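Local structure of SidF, inhibitor of growth family, member 3 (4FYE) at residues Q73-Y78 against G150-F155; N77-L82 against E107-F112; T712-G717 against N738-K743. The protein probably removes a phosphate group from phosphoinositides, the phosphorylated inositol lipids of membranes. The protein carries 1 engineered substitution. All coordinates share one frame; numbering follows the deposited sequence.

Contact 1 of 3, residues Q73-Y78 against G150-F155; sequences QEANNY and GSLQQF
Tyr-78 and Leu-152 carry this contact, reaching past one another from two neighbouring helices. The axes of segments 73-78 and 150-155 run nearly parallel, 11° apart, and approach to 11.2 Å. Tyr-78 holds CG anti to its backbone N (chi1 -172°), which stretches the ring across toward the other helix. Leu-152 extends the opposite way alongside it, and its two methyls divide the work. Leu-152 CD1 lies 3.9 Å from Tyr-78 CG and equally near CD2 of that ring. Leu-152 CD2 reaches the same ring atom, Tyr-78 CD2, at 3.9 Å, coming in obliquely. The CD2 methyl of Leu-152 also turns back to Ala-75, whose CB it meets at 4.4 Å. Farther along, two rings meet edge to edge: Tyr-78 CE2 lies 4.4 Å from Phe-155 CD2, each atom near the plane of the other ring. The carboxylate of Glu-74 turns away and bonds to Ser-715 and Tyr-34. Phe-739 also touches Leu-152. The side chains that meet are all apolar at their points of touch. Their hold on each other rests on the hydrophobic effect and dispersion, so the pairing depends on burying carbon surface.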
loop_
_atom_site.group_PDB
_atom_site.type_symbol
_atom_site.label_atom_id
_atom_site.label_comp_id
_atom_site.label_asym_id
_atom_site.label_seq_id
_atom_site.Cartn_x
_atom_site.Cartn_y
_atom_site.Cartn_z
ATOM N N GLN A 73 6.039 16.280 21.784
ATOM C CA GLN A 73 6.871 15.659 20.775
ATOM C C GLN A 73 6.415 16.020 19.376
ATOM O O GLN A 73 7.252 16.339 18.559
ATOM C CB GLN A 73 6.967 14.143 20.934
ATOM C CG GLN A 73 7.518 13.719 22.275
ATOM C CD GLN A 73 8.926 14.207 22.460
ATOM O OE1 GLN A 73 9.788 13.963 21.597
ATOM N NE2 GLN A 73 9.172 14.936 23.557
ATOM N N GLU A 74 5.116 16.013 19.117
ATOM C CA GLU A 74 4.621 16.293 17.775
ATOM C C GLU A 74 4.867 17.762 17.442
ATOM O O GLU A 74 5.184 18.103 16.318
ATOM C CB GLU A 74 3.112 15.991 17.662
ATOM C CG GLU A 74 2.758 14.519 17.932
ATOM C CD GLU A 74 3.323 13.546 16.876
ATOM O OE1 GLU A 74 3.712 13.950 15.755
ATOM O OE2 GLU A 74 3.399 12.351 17.178
ATOM N N ALA A 75 4.656 18.621 18.420
ATOM C CA ALA A 75 5.026 20.023 18.291
ATOM C C ALA A 75 6.497 20.203 17.935
ATOM O O ALA A 75 6.804 20.963 17.023
ATOM C CB ALA A 75 4.703 20.764 19.549
ATOM N N ASN A 76 7.401 19.494 18.627
ATOM C CA ASN A 76 8.822 19.530 18.253
ATOM C C ASN A 76 9.071 19.042 16.846
ATOM O O ASN A 76 9.816 19.686 16.135
ATOM C CB ASN A 76 9.687 18.722 19.180
ATOM C CG ASN A 76 9.832 19.341 20.561
ATOM O OD1 ASN A 76 9.353 20.416 20.840
ATOM N ND2 ASN A 76 10.439 18.606 21.441
ATOM N N ASN A 77 8.451 17.929 16.435
ATOM C CA ASN A 77 8.565 17.425 15.065
ATOM C C ASN A 77 8.103 18.446 14.027
ATOM O O ASN A 77 8.784 18.756 13.065
ATOM C CB ASN A 77 7.740 16.150 14.892
ATOM C CG ASN A 77 8.330 15.005 15.655
ATOM O OD1 ASN A 77 9.492 15.066 16.049
ATOM N ND2 ASN A 77 7.536 13.964 15.893
ATOM N N TYR A 78 6.923 18.956 14.247
ATOM C CA TYR A 78 6.418 20.032 13.449
ATOM C C TYR A 78 7.329 21.184 13.407
ATOM O O TYR A 78 7.578 21.626 12.335
ATOM C CB TYR A 78 5.069 20.520 13.948
ATOM C CG TYR A 78 4.489 21.507 12.981
ATOM C CD1 TYR A 78 3.751 21.083 11.905
ATOM C CD2 TYR A 78 4.707 22.871 13.130
ATOM C CE1 TYR A 78 3.203 21.995 11.028
ATOM C CE2 TYR A 78 4.153 23.764 12.272
ATOM C CZ TYR A 78 3.415 23.298 11.216
ATOM O OH TYR A 78 2.858 24.177 10.345
ATOM N N GLY A 150 -2.877 26.177 18.357
ATOM C CA GLY A 150 -2.892 27.636 18.381
ATOM C C GLY A 150 -1.469 28.177 18.268
ATOM O O GLY A 150 -1.205 29.055 17.468
ATOM N N SER A 151 -0.540 27.638 19.050
ATOM C CA SER A 151 0.858 28.091 18.980
ATOM C C SER A 151 1.541 27.738 17.663
ATOM O O SER A 151 2.375 28.508 17.184
ATOM C CB SER A 151 1.674 27.547 20.146
ATOM O OG SER A 151 0.886 27.641 21.303
ATOM N N LEU A 152 1.197 26.602 17.082
ATOM C CA LEU A 152 1.832 26.215 15.808
ATOM C C LEU A 152 1.330 27.028 14.625
ATOM O O LEU A 152 2.086 27.237 13.673
ATOM C CB LEU A 152 1.686 24.751 15.503
ATOM C CG LEU A 152 2.277 23.764 16.492
ATOM C CD1 LEU A 152 2.033 22.356 15.937
ATOM C CD2 LEU A 152 3.767 23.998 16.730
ATOM N N GLN A 153 0.101 27.540 14.712
ATOM C CA GLN A 153 -0.353 28.485 13.698
ATOM C C GLN A 153 0.414 29.767 13.819
ATOM O O GLN A 153 0.903 30.288 12.808
ATOM C CB GLN A 153 -1.856 28.755 13.755
ATOM C CG GLN A 153 -2.570 27.569 13.137
ATOM C CD GLN A 153 -3.958 27.301 13.712
ATOM O OE1 GLN A 153 -4.423 27.982 14.645
ATOM N NE2 GLN A 153 -4.641 26.309 13.137
ATOM N N GLN A 154 0.566 30.289 15.033
ATOM C CA GLN A 154 1.388 31.510 15.175
ATOM C C GLN A 154 2.845 31.260 14.711
ATOM O O GLN A 154 3.459 32.091 13.996
ATOM C CB GLN A 154 1.300 32.019 16.578
ATOM C CG GLN A 154 -0.090 32.538 16.958
ATOM C CD GLN A 154 -0.172 32.689 18.458
ATOM O OE1 GLN A 154 0.638 32.104 19.154
ATOM N NE2 GLN A 154 -1.111 33.493 18.970
ATOM N N PHE A 155 3.381 30.077 15.020
ATOM C CA PHE A 155 4.775 29.843 14.639
ATOM C C PHE A 155 4.937 29.825 13.124
ATOM O O PHE A 155 5.828 30.460 12.591
ATOM C CB PHE A 155 5.352 28.560 15.266
ATOM C CG PHE A 155 6.652 28.083 14.628
ATOM C CD1 PHE A 155 7.837 28.832 14.734
ATOM C CD2 PHE A 155 6.686 26.909 13.900
ATOM C CE1 PHE A 155 9.022 28.379 14.146
ATOM C CE2 PHE A 155 7.851 26.442 13.317
ATOM C CZ PHE A 155 9.026 27.165 13.435
#

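Contact 2 of 3, residues N77-L82 against E107-F112; sequences NYIDNL and EMAKTF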
loop_
_atom_site.group_PDB
_atom_site.type_symbol
_atom_site.label_atom_id
_atom_site.label_comp_id
_atom_site.label_asym_id
_atom_site.label_seq_id
_atom_site.Cartn_x
_atom_site.Cartn_y
_atom_site.Cartn_z
ATOM N N ASN A 77 8.451 17.929 16.435
ATOM C CA ASN A 77 8.565 17.425 15.065
ATOM C C ASN A 77 8.103 18.446 14.027
ATOM O O ASN A 77 8.784 18.756 13.065
ATOM C CB ASN A 77 7.740 16.150 14.892
ATOM C CG ASN A 77 8.330 15.005 15.655
ATOM O OD1 ASN A 77 9.492 15.066 16.049
ATOM N ND2 ASN A 77 7.536 13.964 15.893
ATOM N N TYR A 78 6.923 18.956 14.247
ATOM C CA TYR A 78 6.418 20.032 13.449
ATOM C C TYR A 78 7.329 21.184 13.407
ATOM O O TYR A 78 7.578 21.626 12.335
ATOM C CB TYR A 78 5.069 20.520 13.948
ATOM C CG TYR A 78 4.489 21.507 12.981
ATOM C CD1 TYR A 78 3.751 21.083 11.905
ATOM C CD2 TYR A 78 4.707 22.871 13.130
ATOM C CE1 TYR A 78 3.203 21.995 11.028
ATOM C CE2 TYR A 78 4.153 23.764 12.272
ATOM C CZ TYR A 78 3.415 23.298 11.216
ATOM O OH TYR A 78 2.858 24.177 10.345
ATOM N N ILE A 79 7.826 21.692 14.554
ATOM C CA ILE A 79 8.709 22.847 14.494
ATOM C C ILE A 79 9.950 22.547 13.599
ATOM O O ILE A 79 10.245 23.272 12.660
ATOM C CB ILE A 79 9.209 23.296 15.872
ATOM C CG1 ILE A 79 8.103 23.549 16.919
ATOM C CG2 ILE A 79 10.138 24.469 15.756
ATOM C CD1 ILE A 79 7.173 24.673 16.689
ATOM N N ASP A 80 10.647 21.458 13.879
ATOM C CA ASP A 80 11.949 21.177 13.313
ATOM C C ASP A 80 11.821 20.887 11.849
ATOM O O ASP A 80 12.682 21.306 11.065
ATOM C CB ASP A 80 12.597 19.938 13.983
ATOM C CG ASP A 80 13.025 20.193 15.438
ATOM O OD1 ASP A 80 13.131 21.373 15.873
ATOM O OD2 ASP A 80 13.247 19.198 16.172
ATOM N N ASN A 81 10.773 20.142 11.493
ATOM C CA ASN A 81 10.607 19.695 10.115
ATOM C C ASN A 81 10.205 20.886 9.221
ATOM O O ASN A 81 10.685 21.004 8.136
ATOM C CB ASN A 81 9.665 18.492 9.986
ATOM C CG ASN A 81 10.261 17.179 10.574
ATOM O OD1 ASN A 81 11.456 16.966 10.571
ATOM N ND2 ASN A 81 9.408 16.306 11.064
ATOM N N LEU A 82 9.398 21.806 9.724
ATOM C CA LEU A 82 9.086 23.010 8.987
ATOM C C LEU A 82 10.353 23.908 8.929
ATOM O O LEU A 82 10.671 24.514 7.870
ATOM C CB LEU A 82 7.915 23.740 9.668
ATOM C CG LEU A 82 7.109 24.861 8.993
ATOM C CD1 LEU A 82 6.665 25.967 9.974
ATOM C CD2 LEU A 82 7.880 25.487 7.865
ATOM N N GLU A 107 15.746 31.048 16.006
ATOM C CA GLU A 107 15.443 31.772 17.222
ATOM C C GLU A 107 13.950 31.708 17.557
ATOM O O GLU A 107 13.585 31.562 18.731
ATOM C CB GLU A 107 15.943 33.229 17.174
ATOM C CG GLU A 107 16.086 33.776 18.556
ATOM C CD GLU A 107 16.208 35.298 18.621
ATOM O OE1 GLU A 107 16.627 35.942 17.628
ATOM O OE2 GLU A 107 15.895 35.857 19.691
ATOM N N MET A 108 13.094 31.814 16.545
ATOM C CA MET A 108 11.665 31.709 16.825
ATOM C C MET A 108 11.301 30.264 17.171
ATOM O O MET A 108 10.359 30.016 17.943
ATOM C CB MET A 108 10.808 32.238 15.668
ATOM C CG MET A 108 11.040 33.715 15.388
ATOM S SD MET A 108 10.207 34.360 13.922
ATOM C CE MET A 108 10.265 32.941 12.853
ATOM N N ALA A 109 12.049 29.318 16.645
ATOM C CA ALA A 109 11.732 27.898 16.900
ATOM C C ALA A 109 12.060 27.571 18.381
ATOM O O ALA A 109 11.216 26.975 19.097
ATOM C CB ALA A 109 12.473 26.983 15.930
ATOM N N LYS A 110 13.258 28.005 18.814
ATOM C CA LYS A 110 13.709 27.897 20.210
ATOM C C LYS A 110 12.719 28.581 21.126
ATOM O O LYS A 110 12.380 28.083 22.182
ATOM C CB LYS A 110 15.111 28.519 20.432
ATOM C CG LYS A 110 16.283 27.576 20.142
ATOM C CD LYS A 110 17.666 28.187 20.460
ATOM C CE LYS A 110 17.926 28.352 21.965
ATOM N NZ LYS A 110 19.223 29.045 22.275
ATOM N N THR A 111 12.220 29.733 20.746
ATOM C CA THR A 111 11.256 30.272 21.640
ATOM C C THR A 111 9.875 29.594 21.629
ATOM O O THR A 111 9.184 29.618 22.647
ATOM C CB THR A 111 11.178 31.820 21.654
ATOM O OG1 THR A 111 9.879 32.262 21.259
ATOM C CG2 THR A 111 12.319 32.528 20.932
ATOM N N PHE A 112 9.439 29.040 20.502
ATOM C CA PHE A 112 8.156 28.346 20.517
ATOM C C PHE A 112 8.289 27.053 21.314
ATOM O O PHE A 112 7.430 26.807 22.164
ATOM C CB PHE A 112 7.490 28.131 19.112
ATOM C CG PHE A 112 6.627 29.320 18.664
ATOM C CD1 PHE A 112 5.247 29.382 18.976
ATOM C CD2 PHE A 112 7.209 30.407 17.999
ATOM C CE1 PHE A 112 4.466 30.492 18.625
ATOM C CE2 PHE A 112 6.424 31.502 17.625
ATOM C CZ PHE A 112 5.060 31.541 17.931
#
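Phe-112 N donates to Met-108 O at 2.9 Å, an ordinary helix bond that belongs to the turn facing Ile-79. The same carbonyl oxygen, Met-108 O, lies in the plane of the Phe-112 ring, at its edge. Across the contact everything is apolar, and Ile-79 is the central side chain. Its branches have separate targets. The CG2 branch, anti to the backbone N, points at Ala-109, and Ile-79 CG2 meets Ala-109 CB at 3.4 Å. That is close for two methyl carbons, so the packing is tight here. The backbones approach most nearly at the same pair, with Ile-79 CA 6.4 Å from Ala-109 CA. The small alanine side chain suits so near an approach. The other branch of Ile-79 runs on through CG1 to CD1. Ile-79 CD1 comes to 4.2 Å from Phe-112 CB, so it touches the stem of phenylalanine and not its ring. The ring of Phe-112 leads away from this segment and meets the ring of Phe-155, their planes at about 55°. A charged pair borders the apolar patch: Asp-80 OD1 forms a salt bridge with Lys-113, just past the second segment. The contact joins helix 71-92 to helix 98-119, the next helix in the chain. Helix 136-163 lies against the same region, where its Leu-152 and Phe-155 also touch Ile-79. This isoleucine is therefore packed among three successive helices, in a part of the chain that has no strand between them.

Contact 3 of 3, residues T712-G717 against N738-K743; sequences TGVSGG and NFAKIK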
loop_
_atom_site.group_PDB
_atom_site.type_symbol
_atom_site.label_atom_id
_atom_site.label_comp_id
_atom_site.label_asym_id
_atom_site.label_seq_id
_atom_site.Cartn_x
_atom_site.Cartn_y
_atom_site.Cartn_z
ATOM N N THR A 712 4.740 13.310 6.337
ATOM C CA THR A 712 4.210 14.691 6.519
ATOM C C THR A 712 4.989 15.495 7.510
ATOM O O THR A 712 4.797 16.684 7.579
ATOM C CB THR A 712 2.698 14.763 6.921
ATOM O OG1 THR A 712 2.543 14.250 8.261
ATOM C CG2 THR A 712 1.785 13.912 5.906
ATOM N N GLY A 713 5.917 14.893 8.248
ATOM C CA GLY A 713 6.516 15.665 9.333
ATOM C C GLY A 713 5.886 15.537 10.733
ATOM O O GLY A 713 6.541 15.883 11.715
ATOM N N VAL A 714 4.698 14.923 10.844
ATOM C CA VAL A 714 3.944 14.811 12.107
ATOM C C VAL A 714 3.233 13.433 12.165
ATOM O O VAL A 714 3.035 12.752 11.147
ATOM C CB VAL A 714 3.031 16.035 12.052
ATOM C CG1 VAL A 714 1.560 15.765 11.732
ATOM C CG2 VAL A 714 3.410 17.121 13.009
ATOM N N SER A 715 2.855 12.943 13.330
ATOM C CA SER A 715 2.154 11.634 13.294
ATOM C C SER A 715 0.725 11.733 12.739
ATOM O O SER A 715 0.181 12.831 12.468
ATOM C CB SER A 715 2.150 10.934 14.638
ATOM O OG SER A 715 3.474 10.735 15.114
ATOM N N GLY A 716 0.122 10.572 12.539
ATOM C CA GLY A 716 -1.232 10.556 12.095
ATOM C C GLY A 716 -1.613 9.190 11.539
ATOM O O GLY A 716 -1.114 8.157 11.962
ATOM N N GLY A 717 -2.311 9.313 10.412
ATOM C CA GLY A 717 -3.444 8.586 10.082
ATOM C C GLY A 717 -4.586 9.447 10.592
ATOM O O GLY A 717 -4.714 9.621 11.795
ATOM N N ASN A 738 -3.970 16.541 11.926
ATOM C CA ASN A 738 -4.320 17.948 11.607
ATOM C C ASN A 738 -3.162 18.897 11.506
ATOM O O ASN A 738 -3.184 19.740 10.645
ATOM C CB ASN A 738 -5.378 18.459 12.555
ATOM C CG ASN A 738 -6.701 17.748 12.325
ATOM O OD1 ASN A 738 -6.978 17.318 11.188
ATOM N ND2 ASN A 738 -7.502 17.574 13.378
ATOM N N PHE A 739 -2.163 18.773 12.366
ATOM C CA PHE A 739 -1.047 19.703 12.355
ATOM C C PHE A 739 -0.521 19.946 10.950
ATOM O O PHE A 739 -0.148 21.057 10.606
ATOM C CB PHE A 739 0.087 19.205 13.244
ATOM C CG PHE A 739 -0.175 19.362 14.708
ATOM C CD1 PHE A 739 -1.379 19.849 15.161
ATOM C CD2 PHE A 739 0.786 19.011 15.630
ATOM C CE1 PHE A 739 -1.623 19.986 16.508
ATOM C CE2 PHE A 739 0.551 19.147 16.979
ATOM C CZ PHE A 739 -0.656 19.637 17.418
ATOM N N ALA A 740 -0.486 18.895 10.145
ATOM C CA ALA A 740 0.021 18.972 8.783
ATOM C C ALA A 740 -0.812 19.901 7.916
ATOM O O ALA A 740 -0.293 20.597 7.056
ATOM C CB ALA A 740 0.082 17.590 8.168
ATOM N N LYS A 741 -2.117 19.862 8.116
ATOM C CA LYS A 741 -3.051 20.699 7.378
ATOM C C LYS A 741 -2.957 22.212 7.592
ATOM O O LYS A 741 -3.147 22.974 6.652
ATOM C CB LYS A 741 -4.484 20.221 7.597
ATOM C CG LYS A 741 -4.844 19.003 6.771
ATOM C CD LYS A 741 -5.978 18.227 7.409
ATOM C CE LYS A 741 -7.233 19.073 7.504
ATOM N NZ LYS A 741 -7.368 19.726 8.833
ATOM N N ILE A 742 -2.686 22.652 8.815
ATOM C CA ILE A 742 -2.982 24.025 9.220
ATOM C C ILE A 742 -2.322 25.103 8.366
ATOM O O ILE A 742 -1.166 24.992 7.969
ATOM C CB ILE A 742 -2.612 24.294 10.692
ATOM C CG1 ILE A 742 -1.105 24.184 10.904
ATOM C CG2 ILE A 742 -3.367 23.355 11.619
ATOM C CD1 ILE A 742 -0.723 23.970 12.349
ATOM N N LYS A 743 -3.094 26.146 8.086
ATOM C CA LYS A 743 -2.695 27.186 7.154
ATOM C C LYS A 743 -3.119 28.565 7.633
ATOM O O LYS A 743 -3.975 29.199 7.020
ATOM C CB LYS A 743 -3.322 26.916 5.787
ATOM C CG LYS A 743 -4.201 25.677 5.746
ATOM C CD LYS A 743 -3.515 24.559 4.980
ATOM C CE LYS A 743 -2.024 24.818 4.863
ATOM N NZ LYS A 743 -1.462 24.334 3.574
#
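Phe-739 CB faces Val-714, and with CG anti to the carbonyl carbon (chi1 -75°) the ring leads away from that segment. The two side chains cross at about a right angle. Both methyls of Val-714 straddle the stem of phenylalanine: Val-714 CG2 is 3.9 Å from Phe-739 CB, and Val-714 CG1 is 4.0 Å from that same CB. The CG2 methyl also sits at the edge of the Phe-739 ring, near its plane. The Phe-739 ring also packs on Val-148 and Leu-152 of helix 136-163. Ala-740 supplies the second touch, with Ala-740 CB 4.0 Å from Thr-712 CB. Thr-712 OG1 sits between its backbone N and carbonyl carbon (chi1 69°), and from there it bonds to the carbonyl of His-708, one turn earlier in its helix. Val-714 N gives OG1 of Thr-712 a further, weak bond of 3.4 Å. The Val-714 carbonyl O is also held, by ND1 of His-708. On the other side, helix 733-741 is only weakly bonded in this region. The first segment shows a glycine helix ending: Gly-713 takes positive phi just after helix 701-712 and redirects the chain past the last helix of the model.

Contacts 1 and 2 both start from helix 71-92, share Asn-77 and Tyr-78, and have centres about 7 Å apart. Contact 1 joins it to helix 136-163 and contact 2 to helix 98-119, the next two helices in the chain. Contact 3 comes much later in sequence, yet its centre is about 10 Å from that of contact 1 and 15 Å from that of contact 2. Polar links tie segment 712-717 to helix 71-92, among them one from Asn-81 to the Gly-713 carbonyl. All three lie on one side of the chain's centre, so residues near the C-terminal end of the model pack against helices near the start of the chain.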